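Local coordinates for insecticidal crystal protein Cry7Cal (Bacillus thuringiensis, PDB 5ZI1) that probably acts as an insecticidal pore-forming toxin of the delta-endotoxin family, binding receptors in the insect gut, and is active against locusts, at residues A[125-128]-A[129-133]. Sequence-based numbering, arbitrary orientation.
Sequences KFAM and PSFRS
Ser130 N donates to Ala127 O at 2.9 Å, and Phe131 N donates to Met128 O at 2.8 Å. Both reach back three residues, and Arg132 N does the same to Pro129 O. Such i to i-3 bonds are those of 3-10-like turns. Each of the two donors that cross the contact sits well above the plane of its carbonyl. The Phe131 bond is the straighter, with 157° at the hydrogen against 136° for Ser130. Pro129 has no N-H to give. Its CD lies 3.2 Å from Lys125 O, where an amide donor would stand in an uninterrupted alpha helix. Ser130 N is taken by Ala127 O, and Phe126 O accepts a bond from a water 2.9 Å away. That water also meets Ser130 OG, though the short spacing makes the second link doubtful. Ser130 OG has a weak bond to Glu82 as well.

Met128 SD meets the Phe131 ring at its edge, 3.7 Å from CD2, in a Met-aromatic contact. Met128 CG lies beside the backbone N, and the bend at chi2 (-52°) turns the sulfur to the ring edge. Ala127 O lies over one face of this ring, toward the rim. The Arg132 guanidinium lays a face over Pro129 CA.

Lys125 NZ turns to a salt bridge with Glu121. The turns lie in the loop that follows helix 107-127 and leads to helix 141-165, in the N-terminal helical domain. Phe131 packs between helices 73-101 and 141-165, while Met128 touches helices 141-165 and 169-202.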
ATOM      1  N   LYS A 125     -17.216  19.735   5.634  1.00 48.25           N
ATOM      2  CA  LYS A 125     -18.215  19.242   6.583  1.00 44.19           C
ATOM      3  C   LYS A 125     -19.559  19.059   5.906  1.00 43.85           C
ATOM      4  O   LYS A 125     -20.172  17.989   5.997  1.00 46.27           O
ATOM      5  CB  LYS A 125     -18.349  20.184   7.763  1.00 47.19           C
ATOM      6  CG  LYS A 125     -17.172  20.192   8.671  1.00 49.76           C
ATOM      7  CD  LYS A 125     -17.340  21.303   9.701  1.00 55.31           C
ATOM      8  CE  LYS A 125     -16.163  21.331  10.655  1.00 59.36           C
ATOM      9  NZ  LYS A 125     -15.927  22.730  11.092  1.00 60.41           N
ATOM     10  N   PHE A 126     -20.014  20.080   5.183  1.00 44.03           N
ATOM     11  CA  PHE A 126     -21.283  19.969   4.467  1.00 47.15           C
ATOM     12  C   PHE A 126     -21.229  18.906   3.370  1.00 47.04           C
ATOM     13  O   PHE A 126     -22.212  18.187   3.154  1.00 47.12           O
ATOM     14  CB  PHE A 126     -21.669  21.328   3.876  1.00 45.33           C
ATOM     15  CG  PHE A 126     -22.944  21.308   3.082  1.00 46.55           C
ATOM     16  CD1 PHE A 126     -22.922  21.070   1.710  1.00 56.39           C
ATOM     17  CD2 PHE A 126     -24.162  21.512   3.695  1.00 47.06           C
ATOM     18  CE1 PHE A 126     -24.098  21.046   0.978  1.00 52.28           C
ATOM     19  CE2 PHE A 126     -25.341  21.495   2.963  1.00 49.26           C
ATOM     20  CZ  PHE A 126     -25.304  21.265   1.612  1.00 50.05           C
ATOM     21  N   ALA A 127     -20.097  18.784   2.665  1.00 50.94           N
ATOM     22  CA  ALA A 127     -20.082  17.968   1.443  1.00 47.28           C
ATOM     23  C   ALA A 127     -19.785  16.493   1.682  1.00 47.52           C
ATOM     24  O   ALA A 127     -20.335  15.640   0.982  1.00 51.68           O
ATOM     25  CB  ALA A 127     -19.062  18.518   0.453  1.00 49.89           C
ATOM     26  N   MET A 128     -18.904  16.168   2.630  1.00 46.17           N
ATOM     27  CA  MET A 128     -18.540  14.771   2.874  1.00 43.00           C
ATOM     28  C   MET A 128     -19.717  13.809   2.940  1.00 46.62           C
ATOM     29  O   MET A 128     -19.610  12.724   2.341  1.00 45.57           O
ATOM     30  CB  MET A 128     -17.694  14.670   4.155  1.00 45.52           C
ATOM     31  CG  MET A 128     -16.259  15.172   3.974  1.00 47.27           C
ATOM     32  SD  MET A 128     -15.389  14.410   2.562  1.00 45.29           S
ATOM     33  CE  MET A 128     -15.180  12.720   3.130  1.00 38.04           C
ATOM     34  N   PRO A 129     -20.845  14.111   3.626  1.00 46.17           N
ATOM     35  CA  PRO A 129     -21.951  13.141   3.647  1.00 42.47           C
ATOM     36  C   PRO A 129     -22.459  12.759   2.266  1.00 45.73           C
ATOM     37  O   PRO A 129     -22.937  11.635   2.091  1.00 47.53           O
ATOM     38  CB  PRO A 129     -23.039  13.854   4.477  1.00 44.19           C
ATOM     39  CG  PRO A 129     -22.291  14.742   5.373  1.00 45.18           C
ATOM     40  CD  PRO A 129     -21.102  15.231   4.558  1.00 44.74           C
ATOM     41  N   SER A 130     -22.378  13.652   1.277  1.00 47.64           N
ATOM     42  CA  SER A 130     -22.795  13.289  -0.077  1.00 50.09           C
ATOM     43  C   SER A 130     -21.924  12.187  -0.686  1.00 49.10           C
ATOM     44  O   SER A 130     -22.323  11.579  -1.688  1.00 49.02           O
ATOM     45  CB  SER A 130     -22.758  14.515  -0.991  1.00 52.08           C
ATOM     46  OG  SER A 130     -23.547  15.575  -0.466  1.00 56.44           O
ATOM     47  N   PHE A 131     -20.746  11.919  -0.118  1.00 43.94           N
ATOM     48  CA  PHE A 131     -19.854  10.896  -0.656  1.00 47.24           C
ATOM     49  C   PHE A 131     -20.026   9.557   0.047  1.00 46.38           C
ATOM     50  O   PHE A 131     -19.260   8.622  -0.211  1.00 48.08           O
ATOM     51  CB  PHE A 131     -18.392  11.364  -0.578  1.00 47.44           C
ATOM     52  CG  PHE A 131     -18.157  12.750  -1.158  1.00 44.29           C
ATOM     53  CD1 PHE A 131     -18.764  13.140  -2.351  1.00 44.83           C
ATOM     54  CD2 PHE A 131     -17.347  13.656  -0.504  1.00 42.57           C
ATOM     55  CE1 PHE A 131     -18.557  14.391  -2.870  1.00 36.09           C
ATOM     56  CE2 PHE A 131     -17.143  14.916  -1.018  1.00 41.88           C
ATOM     57  CZ  PHE A 131     -17.744  15.279  -2.199  1.00 43.98           C
ATOM     58  N   ARG A 132     -21.016   9.454   0.934  1.00 45.87           N
ATOM     59  CA  ARG A 132     -21.383   8.219   1.618  1.00 47.82           C
ATOM     60  C   ARG A 132     -22.902   8.078   1.694  1.00 46.07           C
ATOM     61  O   ARG A 132     -23.433   7.537   2.669  1.00 52.99           O
ATOM     62  CB  ARG A 132     -20.760   8.149   3.019  1.00 45.86           C
ATOM     63  CG  ARG A 132     -20.981   9.381   3.883  1.00 51.00           C
ATOM     64  CD  ARG A 132     -20.930   9.004   5.355  1.00 49.41           C
ATOM     65  NE  ARG A 132     -20.873  10.145   6.260  1.00 59.66           N
ATOM     66  CZ  ARG A 132     -21.935  10.773   6.786  1.00 61.87           C
ATOM     67  NH1 ARG A 132     -23.176  10.396   6.478  1.00 57.37           N
ATOM     68  NH2 ARG A 132     -21.754  11.796   7.616  1.00 50.14           N
ATOM     69  N   SER A 133     -23.600   8.572   0.672  1.00 49.29           N
ATOM     70  CA  SER A 133     -25.039   8.410   0.500  1.00 51.09           C
ATOM     71  C   SER A 133     -25.502   7.004   0.855  1.00 53.52           C
ATOM     72  O   SER A 133     -24.945   6.017   0.374  1.00 57.54           O
ATOM     73  CB  SER A 133     -25.409   8.729  -0.946  1.00 55.59           C
ATOM     74  OG  SER A 133     -26.394   9.743  -1.017  1.00 63.50           O
TER
HETATM   75  O   HOH W   1     -24.024  17.316   1.131  1.00 54.64           O